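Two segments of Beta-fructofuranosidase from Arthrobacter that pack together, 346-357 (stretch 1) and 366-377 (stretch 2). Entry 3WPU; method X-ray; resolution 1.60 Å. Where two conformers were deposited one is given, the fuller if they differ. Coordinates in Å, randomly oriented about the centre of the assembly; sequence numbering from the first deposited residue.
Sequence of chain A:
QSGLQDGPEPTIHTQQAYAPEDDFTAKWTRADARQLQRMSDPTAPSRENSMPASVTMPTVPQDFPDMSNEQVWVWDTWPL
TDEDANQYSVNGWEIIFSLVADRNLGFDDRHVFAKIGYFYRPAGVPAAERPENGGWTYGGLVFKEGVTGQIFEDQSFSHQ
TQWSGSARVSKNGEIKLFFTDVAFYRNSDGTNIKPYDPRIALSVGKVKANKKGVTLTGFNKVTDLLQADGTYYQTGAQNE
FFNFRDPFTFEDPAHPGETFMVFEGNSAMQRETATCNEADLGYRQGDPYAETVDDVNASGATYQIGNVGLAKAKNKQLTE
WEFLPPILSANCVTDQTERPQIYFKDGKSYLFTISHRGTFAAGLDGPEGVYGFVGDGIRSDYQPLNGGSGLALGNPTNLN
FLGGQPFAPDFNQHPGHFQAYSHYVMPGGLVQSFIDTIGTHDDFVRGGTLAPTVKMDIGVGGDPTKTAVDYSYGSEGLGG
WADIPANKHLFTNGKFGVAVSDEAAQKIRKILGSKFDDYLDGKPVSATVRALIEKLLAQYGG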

# COMPACT_ATOMS: atom_id res chain seq x y z
N ASP A 346 4.76 5.91 -18.48
CA ASP A 346 5.02 5.65 -19.91
C ASP A 346 3.82 5.06 -20.64
O ASP A 346 3.96 4.13 -21.46
N GLY A 347 2.63 5.57 -20.32
CA GLY A 347 1.39 5.15 -20.99
C GLY A 347 0.82 3.82 -20.51
O GLY A 347 -0.10 3.28 -21.11
N LYS A 348 1.42 3.28 -19.45
CA LYS A 348 0.96 2.03 -18.86
C LYS A 348 0.31 2.25 -17.51
O LYS A 348 0.61 3.22 -16.81
N SER A 349 -0.57 1.31 -17.15
CA SER A 349 -1.08 1.18 -15.81
C SER A 349 -0.31 0.06 -15.12
O SER A 349 -0.32 -1.08 -15.60
N TYR A 350 0.37 0.39 -14.02
CA TYR A 350 1.01 -0.60 -13.16
C TYR A 350 0.13 -0.80 -11.93
O TYR A 350 -0.17 0.17 -11.22
N LEU A 351 -0.27 -2.04 -11.67
CA LEU A 351 -1.01 -2.35 -10.48
C LEU A 351 0.01 -3.02 -9.58
O LEU A 351 0.59 -4.03 -9.98
N PHE A 352 0.26 -2.43 -8.42
CA PHE A 352 1.12 -3.04 -7.41
C PHE A 352 0.29 -3.50 -6.22
O PHE A 352 -0.62 -2.82 -5.77
N THR A 353 0.66 -4.65 -5.67
CA THR A 353 -0.03 -5.19 -4.51
C THR A 353 1.02 -5.90 -3.67
O THR A 353 2.14 -6.10 -4.13
N ILE A 354 0.65 -6.19 -2.44
CA ILE A 354 1.53 -6.82 -1.46
C ILE A 354 0.96 -8.17 -1.06
O ILE A 354 -0.25 -8.28 -0.87
N SER A 355 1.83 -9.18 -0.84
CA SER A 355 1.37 -10.48 -0.38
C SER A 355 2.37 -11.11 0.56
O SER A 355 3.56 -10.79 0.51
N HIS A 356 1.86 -12.02 1.39
CA HIS A 356 2.69 -12.80 2.31
C HIS A 356 3.06 -14.13 1.67
O HIS A 356 2.35 -14.64 0.81
N ARG A 357 4.14 -14.74 2.13
CA ARG A 357 4.51 -16.05 1.62
C ARG A 357 3.47 -17.10 2.01
O ARG A 357 3.09 -17.94 1.19
N GLY A 366 6.33 -18.12 -2.74
CA GLY A 366 7.02 -16.91 -3.14
C GLY A 366 7.37 -16.07 -1.93
O GLY A 366 6.86 -16.33 -0.84
N PRO A 367 8.19 -15.03 -2.14
CA PRO A 367 8.59 -14.18 -1.02
C PRO A 367 7.48 -13.28 -0.52
O PRO A 367 6.56 -12.91 -1.26
N GLU A 368 7.61 -12.85 0.72
CA GLU A 368 6.86 -11.68 1.19
C GLU A 368 7.21 -10.47 0.33
O GLU A 368 8.38 -10.31 -0.02
N GLY A 369 6.25 -9.62 -0.04
CA GLY A 369 6.60 -8.34 -0.64
C GLY A 369 5.71 -7.89 -1.76
O GLY A 369 4.54 -8.23 -1.80
N VAL A 370 6.31 -7.11 -2.65
CA VAL A 370 5.56 -6.43 -3.70
C VAL A 370 5.45 -7.27 -4.95
O VAL A 370 6.46 -7.67 -5.54
N TYR A 371 4.21 -7.40 -5.41
CA TYR A 371 3.89 -8.04 -6.68
C TYR A 371 3.31 -6.95 -7.55
O TYR A 371 2.72 -6.00 -7.05
N GLY A 372 3.55 -7.06 -8.85
CA GLY A 372 3.01 -6.08 -9.77
C GLY A 372 2.68 -6.61 -11.12
O GLY A 372 3.07 -7.72 -11.52
N PHE A 373 1.94 -5.78 -11.85
CA PHE A 373 1.23 -6.16 -13.06
C PHE A 373 1.14 -4.93 -13.97
O PHE A 373 0.94 -3.84 -13.47
N VAL A 374 1.31 -5.10 -15.29
CA VAL A 374 1.29 -3.94 -16.16
C VAL A 374 0.36 -4.16 -17.33
O VAL A 374 0.25 -5.27 -17.85
N GLY A 375 -0.30 -3.08 -17.75
CA GLY A 375 -1.14 -3.20 -18.92
C GLY A 375 -1.43 -1.85 -19.48
O GLY A 375 -0.94 -0.84 -19.01
N ASP A 376 -2.28 -1.84 -20.50
CA ASP A 376 -2.58 -0.62 -21.22
C ASP A 376 -3.74 0.22 -20.68
O ASP A 376 -4.05 1.26 -21.25
N GLY A 377 -4.38 -0.24 -19.62
CA GLY A 377 -5.50 0.44 -18.99
C GLY A 377 -5.64 -0.02 -17.56
O GLY A 377 -5.07 -1.07 -17.19

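How does the backbone decide where the side chains go? Strands 348-355 and 369-375 run antiparallel, and paired N-H and C=O groups from Ser349/Gly375 to Ser355/Gly369 fix the register; the bond from Phe373 N to Leu351 O (2.9 Å) is weak. Side chains therefore alternate between two faces of the sheet instead of pointing straight at the other strand. Tyr350, Phe352, Ile354, Val370 and Val374 share one face; Ser349, Leu351, Thr353, Ser355, Tyr371 and Phe373 share the other.

What shapes the face that carries Tyr350? Its ring, with chi1 m and chi2 -90°, lies beneath a methyl of Val374, whose p rotamer leaves CG2 over the ring face, 3.6 Å from the centroid in a CH-pi contact. The same methyl reaches Lys348 CB, with CG2 of Val374 3.6 Å away. Phe352, also m, tilts across Gly372, its CD1 3.8 Å from Gly372 CA; a CB on Gly372 would clash with that CD1. The ring continues to Val370, where Phe352 CD1 meets CG1 at 3.8 Å. Val370 is t, and its other methyl, CG2, lies 3.9 Å from Ile354 CD1. The m,m conformation of Ile354 brings that end nearer the neighbouring strand than its CB direction suggests.

How is the opposite face filled? Phe373, m with chi2 -94°, touches two residues of the other strand: its CD2 is 4.3 Å from Leu351 CG, and its CE2 is 3.9 Å from Thr353 CG2, which approaches the ring edge. Thr353 is t, and its OG1 is satisfied elsewhere in the structure. Tyr371, again m, passes Ser355, with CE1 4.0 Å from Ser355 CB, and extends along its own stretch so that its OH donates to Pro367 O at 2.7 Å. Gly366 has no CB, which would clash with that hydroxyl.

Which polar side chains fasten the ends? At one end Lys348 starts sideways, turns through two m angles, then extends through two t angles, bringing NZ to Asp376 OD1 in a 2.8 Å salt bridge. Asp376 points away at CB, but its m rotamer brings the carboxylate back. One water donates to Gly347 O and Asp376 OD1; another donates to Asp376 OD2 and accepts a weak bond from Lys348 NZ. At the other end Glu368 starts sideways, and m angles at chi1 and chi2 bring its carboxylate nearer stretch 1. His356 ND1 donates to Glu368 OE1 at 2.7 Å, near the plane of the imidazole, while Arg357 N donates to Glu368 OE2 at 2.9 Å.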

# COMPACT_ATOMS: atom_id res chain seq x y z
CB ASP A 346 6.25 4.75 -20.05
CG ASP A 346 7.53 5.44 -19.60
OD1 ASP A 346 7.56 6.68 -19.61
OD2 ASP A 346 8.48 4.74 -19.20
CB LYS A 348 2.15 1.08 -18.62
CG LYS A 348 2.88 0.62 -19.86
CD LYS A 348 2.04 -0.25 -20.76
CE LYS A 348 2.86 -0.80 -21.92
NZ LYS A 348 2.13 -1.82 -22.70
CB SER A 349 -2.56 0.80 -15.85
OG SER A 349 -3.06 0.53 -14.55
CB TYR A 350 2.39 -0.12 -12.71
CG TYR A 350 3.42 -0.20 -13.80
CD1 TYR A 350 4.20 -1.34 -13.98
CD2 TYR A 350 3.58 0.85 -14.71
CE1 TYR A 350 5.14 -1.43 -15.00
CE2 TYR A 350 4.53 0.77 -15.73
CZ TYR A 350 5.30 -0.36 -15.88
OH TYR A 350 6.23 -0.46 -16.91
CB LEU A 351 -2.17 -3.29 -10.80
CG LEU A 351 -2.80 -4.05 -9.63
CD1 LEU A 351 -3.31 -3.10 -8.57
CD2 LEU A 351 -3.90 -5.00 -10.08
CB PHE A 352 2.19 -2.07 -6.94
CG PHE A 352 3.23 -1.73 -7.97
CD1 PHE A 352 4.16 -2.69 -8.38
CD2 PHE A 352 3.26 -0.47 -8.56
CE1 PHE A 352 5.14 -2.39 -9.29
CE2 PHE A 352 4.24 -0.17 -9.49
CZ PHE A 352 5.16 -1.13 -9.87
CB THR A 353 -1.21 -6.09 -4.96
OG1 THR A 353 -2.03 -6.45 -3.83
CG2 THR A 353 -0.71 -7.33 -5.68
CB ILE A 354 1.61 -5.93 -0.19
CG1 ILE A 354 1.69 -4.42 -0.57
CG2 ILE A 354 2.75 -6.39 0.68
CD1 ILE A 354 2.84 -4.05 -1.47
CB SER A 355 1.14 -11.42 -1.56
OG SER A 355 0.22 -12.42 -1.23
CB HIS A 356 1.90 -13.11 3.57
CG HIS A 356 1.62 -11.92 4.44
ND1 HIS A 356 2.61 -11.16 5.01
CD2 HIS A 356 0.45 -11.38 4.84
CE1 HIS A 356 2.06 -10.22 5.76
NE2 HIS A 356 0.75 -10.31 5.65
CB ARG A 357 5.88 -16.47 2.17
CG ARG A 357 6.28 -17.87 1.75
CD ARG A 357 7.77 -18.13 1.94
NE ARG A 357 8.16 -19.44 1.42
CZ ARG A 357 9.30 -20.07 1.72
NH1 ARG A 357 10.20 -19.50 2.51
NH2 ARG A 357 9.55 -21.27 1.21
CB PRO A 367 9.72 -13.33 -1.61
CG PRO A 367 9.48 -13.32 -3.08
CD PRO A 367 8.84 -14.63 -3.41
CB GLU A 368 7.30 -11.32 2.60
CG GLU A 368 7.07 -12.40 3.64
CD GLU A 368 5.70 -12.34 4.30
OE1 GLU A 368 5.25 -11.26 4.70
OE2 GLU A 368 5.07 -13.39 4.48
CB VAL A 370 6.25 -5.09 -4.11
CG1 VAL A 370 5.40 -4.38 -5.16
CG2 VAL A 370 6.51 -4.22 -2.89
CB TYR A 371 2.94 -9.23 -6.45
CG TYR A 371 3.69 -10.34 -5.74
CD1 TYR A 371 3.85 -10.32 -4.37
CD2 TYR A 371 4.30 -11.36 -6.47
CE1 TYR A 371 4.56 -11.31 -3.72
CE2 TYR A 371 5.02 -12.35 -5.83
CZ TYR A 371 5.18 -12.30 -4.46
OH TYR A 371 5.91 -13.33 -3.86
CB PHE A 373 -0.18 -6.66 -12.71
CG PHE A 373 -0.19 -7.75 -11.67
CD1 PHE A 373 -0.21 -9.09 -12.01
CD2 PHE A 373 -0.14 -7.39 -10.33
CE1 PHE A 373 -0.17 -10.08 -11.04
CE2 PHE A 373 -0.10 -8.36 -9.35
CZ PHE A 373 -0.11 -9.70 -9.71
CB VAL A 374 2.72 -3.60 -16.66
CG1 VAL A 374 3.33 -4.70 -17.53
CG2 VAL A 374 2.72 -2.26 -17.36
CB ASP A 376 -2.85 -0.97 -22.69
CG ASP A 376 -1.57 -1.37 -23.43
OD1 ASP A 376 -0.48 -0.93 -23.04
OD2 ASP A 376 -1.68 -2.08 -24.44
O HOH W 1 0.05 1.85 -23.60
O HOH W 2 0.93 -2.91 -25.29